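Local coordinates for phage-like element PBSX protein XkdH (Bacillus subtilis, PDB 3F3B) that is of unknown function but belongs to a family of the phage-barrel clan and is encoded in the defective prophage PBSX, which suggests a structural role in a phage-like particle, at residues 56-61 / 68-73; 13-18 / 42-47; 74-79 / 108-113; 94-99 / 113-118. All coordinates share one frame; numbering follows the deposited sequence.

How the interactions relate
All four contacts belong to one curled antiparallel sheet. Interaction 3 is the buried one, six of its nine touching residues being buried; interaction 1 lies at the surface, its centre 14 Å from the chain's centre, and interactions 2 and 4 are partly buried. Interactions 1 and 3 use successive parts of strand 66-77, while 3 and 4 join strand 107-114 to strands 66-77 and 93-97 and share Val113. Interactions 1 and 2 sit on opposite sides of the chain's centre, yet each carries a classic bulge. Chemistry follows place: interaction 3 adds valine and aromatic packing to its ladder, 1 and 2 combine polar contacts with apolar ones, and 4 mixes aliphatic chains with charged residues.

Interaction 1 of 4, residues 56-61 / 68-73; sequences TQQLIQ and VYHSFL
Gln58 and His70 approach each other with the amide plane and the imidazole ring 69° apart. The Gln58 chain runs extended to CD, and the turn of the amide about the CG-CD bond brings OE1 to 2.6 Å from His70 ND1; the N-H to acceptor angle is just 120°, so this hydrogen bond is weak despite its short length. His70 CG stands anti to its backbone N, and its CB lies alongside Thr56, whose CG2 methyl comes near the ring at its edge. On the other side of the hairpin, Gln57 and Tyr69 run side by side in the same direction, amide and ring planes 22° apart, with Gln57 CG 4.1 Å from Tyr69 CD1. Farther toward the turn, Ile60 meets Val68 at about a right angle, CG2 against CG2 at 3.6 Å and CD1 against CG1.

The backbone register sets which residues face each other. Gln58 and Val68 exchange both hydrogen bonds, Gln58 N to Val68 O at 2.8 Å and the reverse bond at 3.1 Å between Val68 N and Gln58 O. Thr56 N then donates to Ser71 O, whereas Thr56 O receives His70 N. Phe72, beyond the bulge, stacks on Phe52 in the interior. With His70 and Ser71 both facing Thr56, and the register shifting by one residue, the arrangement is a classic beta bulge in the hairpin of strands 48-61 and 66-77.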
loop_
_atom_site.group_PDB
_atom_site.type_symbol
_atom_site.label_atom_id
_atom_site.label_comp_id
_atom_site.label_asym_id
_atom_site.label_seq_id
_atom_site.Cartn_x
_atom_site.Cartn_y
_atom_site.Cartn_z
ATOM N N THR A 56 1.525 14.859 0.633
ATOM C CA THR A 56 2.885 15.344 0.473
ATOM C C THR A 56 3.331 15.057 -0.953
ATOM O O THR A 56 3.053 13.990 -1.490
ATOM C CB THR A 56 3.833 14.624 1.477
ATOM O OG1 THR A 56 3.543 15.072 2.807
ATOM C CG2 THR A 56 5.296 14.892 1.154
ATOM N N GLN A 57 4.016 16.013 -1.566
ATOM C CA GLN A 57 4.501 15.844 -2.928
ATOM C C GLN A 57 6.015 15.877 -2.889
ATOM O O GLN A 57 6.597 16.247 -1.871
ATOM C CB GLN A 57 3.976 16.972 -3.819
ATOM C CG GLN A 57 2.469 16.948 -4.020
ATOM C CD GLN A 57 1.938 18.199 -4.708
ATOM O OE1 GLN A 57 1.822 19.265 -4.091
ATOM N NE2 GLN A 57 1.621 18.075 -5.993
ATOM N N GLN A 58 6.654 15.477 -3.981
ATOM C CA GLN A 58 8.110 15.490 -4.043
ATOM C C GLN A 58 8.563 15.577 -5.493
ATOM O O GLN A 58 7.882 15.095 -6.397
ATOM C CB GLN A 58 8.689 14.236 -3.378
ATOM C CG GLN A 58 8.969 13.071 -4.314
ATOM C CD GLN A 58 9.441 11.831 -3.564
ATOM O OE1 GLN A 58 8.643 11.121 -2.947
ATOM N NE2 GLN A 58 10.744 11.574 -3.605
ATOM N N LEU A 59 9.703 16.216 -5.719
ATOM C CA LEU A 59 10.219 16.355 -7.072
ATOM C C LEU A 59 11.083 15.130 -7.326
ATOM O O LEU A 59 12.028 14.875 -6.582
ATOM C CB LEU A 59 11.054 17.631 -7.191
ATOM C CG LEU A 59 11.349 18.124 -8.609
ATOM C CD1 LEU A 59 10.051 18.544 -9.277
ATOM C CD2 LEU A 59 12.317 19.296 -8.560
ATOM N N ILE A 60 10.754 14.367 -8.364
ATOM C CA ILE A 60 11.514 13.161 -8.665
ATOM C C ILE A 60 12.347 13.278 -9.932
ATOM O O ILE A 60 13.050 12.341 -10.305
ATOM C CB ILE A 60 10.585 11.927 -8.789
ATOM C CG1 ILE A 60 9.786 11.989 -10.095
ATOM C CG2 ILE A 60 9.633 11.875 -7.597
ATOM C CD1 ILE A 60 8.897 10.773 -10.330
ATOM N N GLN A 61 12.272 14.425 -10.594
ATOM C CA GLN A 61 13.041 14.641 -11.813
ATOM C C GLN A 61 13.141 16.131 -12.124
ATOM O O GLN A 61 12.282 16.916 -11.714
ATOM C CB GLN A 61 12.381 13.921 -12.993
ATOM C CG GLN A 61 13.153 14.043 -14.305
ATOM C CD GLN A 61 12.361 13.555 -15.506
ATOM O OE1 GLN A 61 11.867 12.422 -15.528
ATOM N NE2 GLN A 61 12.243 14.408 -16.518
ATOM N N VAL A 68 5.389 14.173 -7.894
ATOM C CA VAL A 68 4.418 13.130 -7.593
ATOM C C VAL A 68 4.066 13.191 -6.108
ATOM O O VAL A 68 4.690 13.934 -5.339
ATOM C CB VAL A 68 4.996 11.734 -7.882
ATOM C CG1 VAL A 68 5.481 11.650 -9.316
ATOM C CG2 VAL A 68 6.138 11.442 -6.921
ATOM N N TYR A 69 3.058 12.425 -5.708
ATOM C CA TYR A 69 2.676 12.378 -4.305
ATOM C C TYR A 69 3.651 11.429 -3.623
ATOM O O TYR A 69 3.894 10.325 -4.103
ATOM C CB TYR A 69 1.243 11.871 -4.153
ATOM C CG TYR A 69 0.209 12.900 -4.539
ATOM C CD1 TYR A 69 -0.189 13.885 -3.636
ATOM C CD2 TYR A 69 -0.343 12.916 -5.817
ATOM C CE1 TYR A 69 -1.112 14.862 -3.994
ATOM C CE2 TYR A 69 -1.265 13.887 -6.189
ATOM C CZ TYR A 69 -1.645 14.857 -5.274
ATOM O OH TYR A 69 -2.549 15.823 -5.643
ATOM N N HIS A 70 4.234 11.871 -2.519
ATOM C CA HIS A 70 5.182 11.039 -1.799
ATOM C C HIS A 70 4.441 10.184 -0.783
ATOM O O HIS A 70 4.762 9.012 -0.582
ATOM C CB HIS A 70 6.220 11.916 -1.093
ATOM C CG HIS A 70 7.125 11.157 -0.175
ATOM N ND1 HIS A 70 7.962 10.155 -0.616
ATOM C CD2 HIS A 70 7.313 11.245 1.162
ATOM C CE1 HIS A 70 8.627 9.657 0.411
ATOM N NE2 HIS A 70 8.251 10.301 1.502
ATOM N N SER A 71 3.441 10.772 -0.147
ATOM C CA SER A 71 2.672 10.045 0.840
ATOM C C SER A 71 1.406 10.808 1.208
ATOM O O SER A 71 1.242 11.979 0.862
ATOM C CB SER A 71 3.511 9.836 2.096
ATOM O OG SER A 71 3.692 11.059 2.791
ATOM N N PHE A 72 0.509 10.127 1.904
ATOM C CA PHE A 72 -0.728 10.730 2.350
ATOM C C PHE A 72 -1.392 9.826 3.353
ATOM O O PHE A 72 -1.142 8.622 3.393
ATOM C CB PHE A 72 -1.698 10.987 1.188
ATOM C CG PHE A 72 -1.622 9.976 0.080
ATOM C CD1 PHE A 72 -0.838 10.219 -1.049
ATOM C CD2 PHE A 72 -2.345 8.791 0.147
ATOM C CE1 PHE A 72 -0.779 9.297 -2.092
ATOM C CE2 PHE A 72 -2.291 7.861 -0.893
ATOM C CZ PHE A 72 -1.506 8.117 -2.013
ATOM N N LEU A 73 -2.225 10.421 4.186
ATOM C CA LEU A 73 -2.950 9.666 5.172
ATOM C C LEU A 73 -4.215 9.205 4.461
ATOM O O LEU A 73 -5.047 10.031 4.061
ATOM C CB LEU A 73 -3.296 10.562 6.359
ATOM C CG LEU A 73 -4.130 9.922 7.460
ATOM C CD1 LEU A 73 -3.370 8.757 8.049
ATOM C CD2 LEU A 73 -4.447 10.960 8.530
#

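Interaction 2 of 4, residues 13-18 / 42-47; sequences IYHEAA and TPDEQD
Asp44 CG and His15 CG each stand anti to their own carbonyl carbon (chi1 -72° in Asp44), and carboxylate and ring lie with their planes 13° apart. Asp44 OD2 takes the backbone N of His15 at 2.8 Å in a nearly straight bond of 172°. A water donates to the same oxygen and to His15 O, bridging the Asp44 carboxylate to the His15 carbonyl as well. Tyr14 reaches the other way: Pro43 CA sits over one ring face, 3.9 Å from its centroid, a CH-pi contact, while Pro43 CG lies 3.4 Å from Tyr14 CZ. Asp44 and Glu45 both face Ile13, a classic beta bulge, and both donate to Ile13 O through their backbone N, while Ile13 N donates to Glu45 O. The polar ends have partners farther off, His15 ND1 at Asp86 and Glu45 OE2 at the backbone N of Asp81. Strand 9-19 is thus bordered here by short strand 45-46, while Tyr14 also pairs through its backbone with Lys87 of strand 87-90.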
loop_
_atom_site.group_PDB
_atom_site.type_symbol
_atom_site.label_atom_id
_atom_site.label_comp_id
_atom_site.label_asym_id
_atom_site.label_seq_id
_atom_site.Cartn_x
_atom_site.Cartn_y
_atom_site.Cartn_z
ATOM N N ILE A 13 -6.185 -2.971 -3.574
ATOM C CA ILE A 13 -5.334 -3.319 -2.458
ATOM C C ILE A 13 -4.814 -4.753 -2.580
ATOM O O ILE A 13 -5.548 -5.658 -2.968
ATOM C CB ILE A 13 -6.116 -3.153 -1.135
ATOM C CG1 ILE A 13 -6.724 -1.748 -1.066
ATOM C CG2 ILE A 13 -5.193 -3.346 0.044
ATOM C CD1 ILE A 13 -7.673 -1.524 0.115
ATOM N N TYR A 14 -3.541 -4.940 -2.245
ATOM C CA TYR A 14 -2.880 -6.243 -2.292
ATOM C C TYR A 14 -2.268 -6.507 -0.928
ATOM O O TYR A 14 -1.522 -5.674 -0.404
ATOM C CB TYR A 14 -1.736 -6.253 -3.316
ATOM C CG TYR A 14 -2.131 -5.950 -4.740
ATOM C CD1 TYR A 14 -2.018 -6.923 -5.736
ATOM C CD2 TYR A 14 -2.591 -4.684 -5.101
ATOM C CE1 TYR A 14 -2.351 -6.638 -7.059
ATOM C CE2 TYR A 14 -2.931 -4.387 -6.415
ATOM C CZ TYR A 14 -2.810 -5.366 -7.392
ATOM O OH TYR A 14 -3.164 -5.074 -8.692
ATOM N N HIS A 15 -2.552 -7.676 -0.367
ATOM C CA HIS A 15 -2.009 -8.030 0.930
ATOM C C HIS A 15 -0.752 -8.881 0.810
ATOM O O HIS A 15 -0.638 -9.713 -0.090
ATOM C CB HIS A 15 -3.046 -8.801 1.736
ATOM C CG HIS A 15 -4.333 -8.069 1.924
ATOM N ND1 HIS A 15 -4.386 -6.728 2.244
ATOM C CD2 HIS A 15 -5.614 -8.499 1.891
ATOM C CE1 HIS A 15 -5.644 -6.367 2.404
ATOM N NE2 HIS A 15 -6.410 -7.422 2.197
ATOM N N GLU A 16 0.196 -8.664 1.714
ATOM C CA GLU A 16 1.408 -9.464 1.718
ATOM C C GLU A 16 0.934 -10.878 2.048
ATOM O O GLU A 16 0.019 -11.059 2.851
ATOM C CB GLU A 16 2.377 -8.966 2.798
ATOM C CG GLU A 16 2.991 -7.600 2.508
ATOM C CD GLU A 16 4.142 -7.665 1.507
ATOM O OE1 GLU A 16 4.064 -8.474 0.553
ATOM O OE2 GLU A 16 5.121 -6.898 1.664
ATOM N N ALA A 17 1.534 -11.880 1.422
ATOM C CA ALA A 17 1.133 -13.254 1.684
ATOM C C ALA A 17 2.337 -14.182 1.747
ATOM O O ALA A 17 3.348 -13.951 1.083
ATOM C CB ALA A 17 0.155 -13.733 0.604
ATOM N N ALA A 18 2.229 -15.221 2.568
ATOM C CA ALA A 18 3.305 -16.193 2.697
ATOM C C ALA A 18 3.226 -17.093 1.472
ATOM O O ALA A 18 2.161 -17.635 1.163
ATOM C CB ALA A 18 3.132 -17.010 3.965
ATOM N N THR A 42 -3.196 -10.659 -8.772
ATOM C CA THR A 42 -4.410 -9.863 -8.810
ATOM C C THR A 42 -4.769 -9.248 -7.463
ATOM O O THR A 42 -4.394 -9.749 -6.400
ATOM C CB THR A 42 -5.604 -10.695 -9.321
ATOM O OG1 THR A 42 -5.832 -11.803 -8.442
ATOM C CG2 THR A 42 -5.318 -11.211 -10.730
ATOM N N PRO A 43 -5.510 -8.136 -7.498
ATOM C CA PRO A 43 -5.934 -7.430 -6.291
ATOM C C PRO A 43 -6.796 -8.282 -5.371
ATOM O O PRO A 43 -7.641 -9.055 -5.837
ATOM C CB PRO A 43 -6.708 -6.244 -6.854
ATOM C CG PRO A 43 -6.034 -6.001 -8.169
ATOM C CD PRO A 43 -5.892 -7.383 -8.704
ATOM N N ASP A 44 -6.581 -8.141 -4.064
ATOM C CA ASP A 44 -7.382 -8.876 -3.095
ATOM C C ASP A 44 -8.704 -8.121 -2.955
ATOM O O ASP A 44 -9.771 -8.716 -2.831
ATOM C CB ASP A 44 -6.654 -8.960 -1.753
ATOM C CG ASP A 44 -5.465 -9.908 -1.797
ATOM O OD1 ASP A 44 -5.666 -11.087 -2.156
ATOM O OD2 ASP A 44 -4.333 -9.489 -1.475
ATOM N N GLU A 45 -8.615 -6.797 -2.989
ATOM C CA GLU A 45 -9.785 -5.934 -2.896
ATOM C C GLU A 45 -9.729 -5.035 -4.131
ATOM O O GLU A 45 -8.652 -4.666 -4.588
ATOM C CB GLU A 45 -9.741 -5.111 -1.606
ATOM C CG GLU A 45 -10.100 -5.908 -0.353
ATOM C CD GLU A 45 -9.770 -5.165 0.933
ATOM O OE1 GLU A 45 -8.674 -5.384 1.501
ATOM O OE2 GLU A 45 -10.606 -4.350 1.373
ATOM N N GLN A 46 -10.886 -4.680 -4.671
ATOM C CA GLN A 46 -10.906 -3.883 -5.886
ATOM C C GLN A 46 -11.772 -2.632 -5.822
ATOM O O GLN A 46 -12.824 -2.614 -5.181
ATOM C CB GLN A 46 -11.381 -4.779 -7.032
ATOM C CG GLN A 46 -10.602 -4.643 -8.315
ATOM C CD GLN A 46 -10.668 -5.894 -9.173
ATOM O OE1 GLN A 46 -10.144 -5.917 -10.282
ATOM N NE2 GLN A 46 -11.303 -6.945 -8.658
ATOM N N ASP A 47 -11.316 -1.588 -6.505
ATOM C CA ASP A 47 -12.043 -0.328 -6.573
ATOM C C ASP A 47 -12.577 0.107 -5.203
ATOM O O ASP A 47 -13.752 0.445 -5.050
ATOM C CB ASP A 47 -13.182 -0.481 -7.589
ATOM C CG ASP A 47 -13.890 0.827 -7.882
ATOM O OD1 ASP A 47 -13.192 1.850 -8.062
ATOM O OD2 ASP A 47 -15.142 0.838 -7.945
HETATM O O HOH W 1 -2.689 -11.631 -0.589
#

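Interaction 3 of 4, residues 74-79 / 108-113; sequences VHFPLS and WEVVAV
Trp108 NE1 donates to Leu78 O at 2.8 Å, an indole bond with a 142° angle at the hydrogen and the acceptor tilted 22° from the ring plane. It ties Leu78 to Trp108 of the antiparallel ladder between strands 66-77 and 107-114, consistent with the phage-barrel clan. Two hydrogen-bonded pairs form the ladder, Val74 with Val110 and Phe76 with Trp108, and each exchanges both backbone bonds; the shortest is Val74 N to Val110 O, 2.7 Å. Between them, His75 and Glu109 form a non-hydrogen-bonded pair with side chains side by side, His75 CD2 being 3.8 Å from Glu109 CG. The Glu109 carboxylate is engaged by Arg104 in a salt bridge, and the His75 ring stacks on Tyr51.

Val74, Phe76 and Val110, on the same face as Trp108, make apolar contacts. Val74 CG1 lies over a face of the Phe76 ring, toward its rim, while Val110 CG1 meets that ring in plane at its edge. Val74 CG2 presses on Ala112 CB at 3.6 Å. At the strand end, Leu78 crosses the indole at about a right angle, its CD1 sitting 3.9 Å from the centroid of the five-membered ring and 11° off the normal.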
loop_
_atom_site.group_PDB
_atom_site.type_symbol
_atom_site.label_atom_id
_atom_site.label_comp_id
_atom_site.label_asym_id
_atom_site.label_seq_id
_atom_site.Cartn_x
_atom_site.Cartn_y
_atom_site.Cartn_z
ATOM N N VAL A 74 -4.353 7.895 4.280
ATOM C CA VAL A 74 -5.526 7.354 3.611
ATOM C C VAL A 74 -6.646 7.057 4.595
ATOM O O VAL A 74 -6.396 6.530 5.672
ATOM C CB VAL A 74 -5.213 6.043 2.871
ATOM C CG1 VAL A 74 -6.402 5.666 2.009
ATOM C CG2 VAL A 74 -3.956 6.197 2.018
ATOM N N HIS A 75 -7.875 7.398 4.218
ATOM C CA HIS A 75 -9.050 7.141 5.046
ATOM C C HIS A 75 -9.886 6.110 4.295
ATOM O O HIS A 75 -10.289 6.351 3.158
ATOM C CB HIS A 75 -9.857 8.421 5.240
ATOM C CG HIS A 75 -9.072 9.541 5.842
ATOM N ND1 HIS A 75 -7.949 10.067 5.241
ATOM C CD2 HIS A 75 -9.249 10.241 6.989
ATOM C CE1 HIS A 75 -7.469 11.045 5.990
ATOM N NE2 HIS A 75 -8.240 11.169 7.055
ATOM N N PHE A 76 -10.131 4.969 4.938
ATOM C CA PHE A 76 -10.879 3.859 4.355
ATOM C C PHE A 76 -12.132 3.549 5.148
ATOM O O PHE A 76 -12.214 3.842 6.344
ATOM C CB PHE A 76 -10.055 2.577 4.391
ATOM C CG PHE A 76 -8.887 2.548 3.457
ATOM C CD1 PHE A 76 -9.073 2.348 2.099
ATOM C CD2 PHE A 76 -7.585 2.595 3.957
ATOM C CE1 PHE A 76 -7.991 2.181 1.259
ATOM C CE2 PHE A 76 -6.493 2.427 3.119
ATOM C CZ PHE A 76 -6.697 2.218 1.770
ATOM N N PRO A 77 -13.118 2.911 4.496
ATOM C CA PRO A 77 -14.360 2.556 5.185
ATOM C C PRO A 77 -13.955 1.495 6.196
ATOM O O PRO A 77 -13.020 0.738 5.953
ATOM C CB PRO A 77 -15.223 1.962 4.075
ATOM C CG PRO A 77 -14.661 2.550 2.817
ATOM C CD PRO A 77 -13.178 2.525 3.077
ATOM N N LEU A 78 -14.658 1.434 7.316
ATOM C CA LEU A 78 -14.347 0.464 8.357
ATOM C C LEU A 78 -14.518 -0.982 7.868
ATOM O O LEU A 78 -13.816 -1.887 8.318
ATOM C CB LEU A 78 -15.237 0.716 9.579
ATOM C CG LEU A 78 -14.596 0.403 10.932
ATOM C CD1 LEU A 78 -13.378 1.292 11.129
ATOM C CD2 LEU A 78 -15.601 0.642 12.040
ATOM N N SER A 79 -15.446 -1.189 6.941
ATOM C CA SER A 79 -15.705 -2.516 6.395
ATOM C C SER A 79 -14.544 -3.038 5.552
ATOM O O SER A 79 -14.473 -4.231 5.251
ATOM C CB SER A 79 -16.973 -2.491 5.540
ATOM O OG SER A 79 -16.812 -1.602 4.444
ATOM N N TRP A 108 -10.783 3.685 8.817
ATOM C CA TRP A 108 -9.447 3.174 9.080
ATOM C C TRP A 108 -8.561 4.293 8.567
ATOM O O TRP A 108 -8.757 4.784 7.455
ATOM C CB TRP A 108 -9.126 1.901 8.280
ATOM C CG TRP A 108 -9.810 0.659 8.766
ATOM C CD1 TRP A 108 -10.806 -0.025 8.136
ATOM C CD2 TRP A 108 -9.571 -0.027 10.001
ATOM N NE1 TRP A 108 -11.208 -1.095 8.900
ATOM C CE2 TRP A 108 -10.468 -1.122 10.052
ATOM C CE3 TRP A 108 -8.690 0.176 11.073
ATOM C CZ2 TRP A 108 -10.509 -2.015 11.134
ATOM C CZ3 TRP A 108 -8.732 -0.722 12.161
ATOM C CH2 TRP A 108 -9.638 -1.799 12.176
ATOM N N GLU A 109 -7.609 4.727 9.376
ATOM C CA GLU A 109 -6.690 5.767 8.937
ATOM C C GLU A 109 -5.310 5.145 8.907
ATOM O O GLU A 109 -4.914 4.466 9.849
ATOM C CB GLU A 109 -6.699 6.956 9.898
ATOM C CG GLU A 109 -7.850 7.914 9.693
ATOM C CD GLU A 109 -7.760 9.116 10.611
ATOM O OE1 GLU A 109 -6.649 9.400 11.112
ATOM O OE2 GLU A 109 -8.795 9.781 10.818
ATOM N N VAL A 110 -4.573 5.375 7.832
ATOM C CA VAL A 110 -3.249 4.797 7.719
ATOM C C VAL A 110 -2.456 5.561 6.681
ATOM O O VAL A 110 -3.014 6.012 5.687
ATOM C CB VAL A 110 -3.346 3.315 7.300
ATOM C CG1 VAL A 110 -4.003 3.205 5.918
ATOM C CG2 VAL A 110 -1.963 2.670 7.314
ATOM N N VAL A 111 -1.155 5.703 6.915
ATOM C CA VAL A 111 -0.277 6.413 6.000
ATOM C C VAL A 111 0.180 5.519 4.851
ATOM O O VAL A 111 0.579 4.365 5.056
ATOM C CB VAL A 111 0.982 6.951 6.740
ATOM C CG1 VAL A 111 1.982 7.513 5.740
ATOM C CG2 VAL A 111 0.574 8.044 7.748
ATOM N N ALA A 112 0.101 6.055 3.635
ATOM C CA ALA A 112 0.541 5.333 2.447
ATOM C C ALA A 112 1.806 6.052 1.956
ATOM O O ALA A 112 1.879 7.278 2.008
ATOM C CB ALA A 112 -0.544 5.372 1.383
ATOM N N VAL A 113 2.806 5.301 1.499
ATOM C CA VAL A 113 4.034 5.922 1.025
ATOM C C VAL A 113 4.438 5.398 -0.353
ATOM O O VAL A 113 4.370 4.197 -0.618
ATOM C CB VAL A 113 5.216 5.701 2.037
ATOM C CG1 VAL A 113 6.484 6.387 1.533
ATOM C CG2 VAL A 113 4.857 6.273 3.399
#

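Interaction 4 of 4, residues 94-99 / 113-118; sequences KYILKL and VRDESL. With PO4 (phosphate ion), chain C.
Lys98 and Val113 cross at about a right angle where strand 93-97 pairs antiparallel with strand 107-114 in the curled sheet. From Lys98 CB, 4.1 Å from Val113 CG2, the chain passes to CG, which is closer to that methyl at 3.3 Å. Bends at chi2 and chi3 (-53° and -70°) place CE 4.1 Å from Leu118 CD2, and the extended last torsion, chi4, takes NZ to the same methyl, the two side chains meeting tip to tip; Leu118 is poorly ordered, so this end is less certain. Leu118 CD2 also touches Ile96 CG1. In the backbone, Ile96 and Val113 exchange both hydrogen bonds, and Asp115 N, at the start of the 3-10 segment, adds a bond to Lys94 O. That segment, 115-117, is tied back through Arg114 O, which accepts from Ser117 N and OG. Tyr95 packs on Phe72 of strand 66-77. A phosphate ion, probably from the crystallisation liquor, receives Lys94 N on its O2 at 3.1 Å, with a 172° angle.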
loop_
_atom_site.group_PDB
_atom_site.type_symbol
_atom_site.label_atom_id
_atom_site.label_comp_id
_atom_site.label_asym_id
_atom_site.label_seq_id
_atom_site.Cartn_x
_atom_site.Cartn_y
_atom_site.Cartn_z
ATOM N N LYS A 94 2.015 2.764 -7.294
ATOM C CA LYS A 94 2.095 1.878 -6.143
ATOM C C LYS A 94 2.367 2.623 -4.833
ATOM O O LYS A 94 3.168 3.558 -4.783
ATOM C CB LYS A 94 3.192 0.839 -6.382
ATOM C CG LYS A 94 2.923 -0.052 -7.594
ATOM C CD LYS A 94 4.050 -1.041 -7.845
ATOM C CE LYS A 94 3.680 -2.004 -8.968
ATOM N NZ LYS A 94 4.742 -3.022 -9.240
ATOM N N TYR A 95 1.689 2.199 -3.774
ATOM C CA TYR A 95 1.861 2.795 -2.454
ATOM C C TYR A 95 1.853 1.663 -1.439
ATOM O O TYR A 95 1.180 0.644 -1.635
ATOM C CB TYR A 95 0.717 3.765 -2.144
ATOM C CG TYR A 95 0.680 4.956 -3.060
ATOM C CD1 TYR A 95 1.500 6.058 -2.830
ATOM C CD2 TYR A 95 -0.120 4.955 -4.199
ATOM C CE1 TYR A 95 1.530 7.129 -3.716
ATOM C CE2 TYR A 95 -0.097 6.024 -5.097
ATOM C CZ TYR A 95 0.733 7.106 -4.850
ATOM O OH TYR A 95 0.783 8.153 -5.744
ATOM N N ILE A 96 2.620 1.827 -0.370
ATOM C CA ILE A 96 2.661 0.821 0.676
ATOM C C ILE A 96 2.170 1.461 1.960
ATOM O O ILE A 96 2.542 2.590 2.262
ATOM C CB ILE A 96 4.091 0.298 0.917
ATOM C CG1 ILE A 96 4.689 -0.203 -0.398
ATOM C CG2 ILE A 96 4.060 -0.841 1.941
ATOM C CD1 ILE A 96 3.819 -1.237 -1.102
ATOM N N LEU A 97 1.321 0.754 2.700
ATOM C CA LEU A 97 0.827 1.274 3.972
ATOM C C LEU A 97 1.959 1.066 4.982
ATOM O O LEU A 97 2.340 -0.061 5.270
ATOM C CB LEU A 97 -0.443 0.529 4.387
ATOM C CG LEU A 97 -1.495 0.496 3.268
ATOM C CD1 LEU A 97 -2.809 -0.023 3.819
ATOM C CD2 LEU A 97 -1.689 1.890 2.674
ATOM N N LYS A 98 2.499 2.157 5.514
ATOM C CA LYS A 98 3.630 2.058 6.430
ATOM C C LYS A 98 3.319 2.099 7.909
ATOM O O LYS A 98 3.194 1.059 8.556
ATOM C CB LYS A 98 4.656 3.149 6.110
ATOM C CG LYS A 98 4.990 3.261 4.623
ATOM C CD LYS A 98 5.407 1.926 4.014
ATOM C CE LYS A 98 6.769 1.464 4.514
ATOM N NZ LYS A 98 7.189 0.185 3.871
ATOM N N LEU A 99 3.230 3.304 8.457
ATOM C CA LEU A 99 2.950 3.453 9.878
ATOM C C LEU A 99 1.696 2.669 10.243
ATOM O O LEU A 99 0.934 2.260 9.360
ATOM C CB LEU A 99 2.783 4.936 10.232
ATOM C CG LEU A 99 4.038 5.805 10.091
ATOM C CD1 LEU A 99 5.211 5.105 10.782
ATOM C CD2 LEU A 99 4.361 6.043 8.624
ATOM N N VAL A 113 2.806 5.301 1.499
ATOM C CA VAL A 113 4.034 5.922 1.025
ATOM C C VAL A 113 4.438 5.398 -0.353
ATOM O O VAL A 113 4.370 4.197 -0.618
ATOM C CB VAL A 113 5.216 5.701 2.037
ATOM C CG1 VAL A 113 6.484 6.387 1.533
ATOM C CG2 VAL A 113 4.857 6.273 3.399
ATOM N N ARG A 114 4.849 6.322 -1.220
ATOM C CA ARG A 114 5.289 6.018 -2.582
ATOM C C ARG A 114 6.191 4.789 -2.578
ATOM O O ARG A 114 7.258 4.787 -1.971
ATOM C CB ARG A 114 6.026 7.235 -3.152
ATOM C CG ARG A 114 6.772 7.027 -4.460
ATOM C CD ARG A 114 7.510 8.322 -4.850
ATOM N NE ARG A 114 8.732 8.082 -5.618
ATOM C CZ ARG A 114 8.759 7.704 -6.893
ATOM N NH1 ARG A 114 7.623 7.523 -7.560
ATOM N NH2 ARG A 114 9.923 7.498 -7.502
ATOM N N ASP A 115 5.749 3.744 -3.266
ATOM C CA ASP A 115 6.485 2.489 -3.326
ATOM C C ASP A 115 7.969 2.638 -3.639
ATOM O O ASP A 115 8.816 2.231 -2.843
ATOM C CB ASP A 115 5.848 1.555 -4.357
ATOM C CG ASP A 115 6.131 0.091 -4.070
ATOM O OD1 ASP A 115 7.075 -0.196 -3.305
ATOM O OD2 ASP A 115 5.412 -0.776 -4.615
ATOM N N GLU A 116 8.290 3.224 -4.789
ATOM C CA GLU A 116 9.687 3.374 -5.190
ATOM C C GLU A 116 10.566 4.334 -4.398
ATOM O O GLU A 116 11.684 4.631 -4.818
ATOM C CB GLU A 116 9.778 3.720 -6.680
ATOM C CG GLU A 116 9.532 2.519 -7.586
ATOM C CD GLU A 116 9.850 2.799 -9.038
ATOM O OE1 GLU A 116 9.210 3.697 -9.628
ATOM O OE2 GLU A 116 10.740 2.118 -9.589
ATOM N N SER A 117 10.077 4.816 -3.259
ATOM C CA SER A 117 10.874 5.715 -2.431
ATOM C C SER A 117 11.308 4.940 -1.194
ATOM O O SER A 117 11.979 5.476 -0.312
ATOM C CB SER A 117 10.070 6.955 -2.013
ATOM O OG SER A 117 9.175 6.664 -0.955
ATOM N N LEU A 118 10.908 3.670 -1.141
ATOM C CA LEU A 118 11.255 2.787 -0.031
ATOM C C LEU A 118 12.657 2.218 -0.225
ATOM O O LEU A 118 13.292 2.553 -1.249
ATOM C CB LEU A 118 10.251 1.632 0.073
ATOM C CG LEU A 118 8.960 1.833 0.870
ATOM C CD1 LEU A 118 8.177 3.013 0.336
ATOM C CD2 LEU A 118 8.132 0.566 0.791
HETATM P P PO4 C . 5.689 3.721 -8.307
HETATM O O1 PO4 C . 6.416 2.485 -7.916
HETATM O O2 PO4 C . 4.469 3.358 -9.071
HETATM O O3 PO4 C . 5.303 4.476 -7.085
HETATM O O4 PO4 C . 6.571 4.567 -9.154
#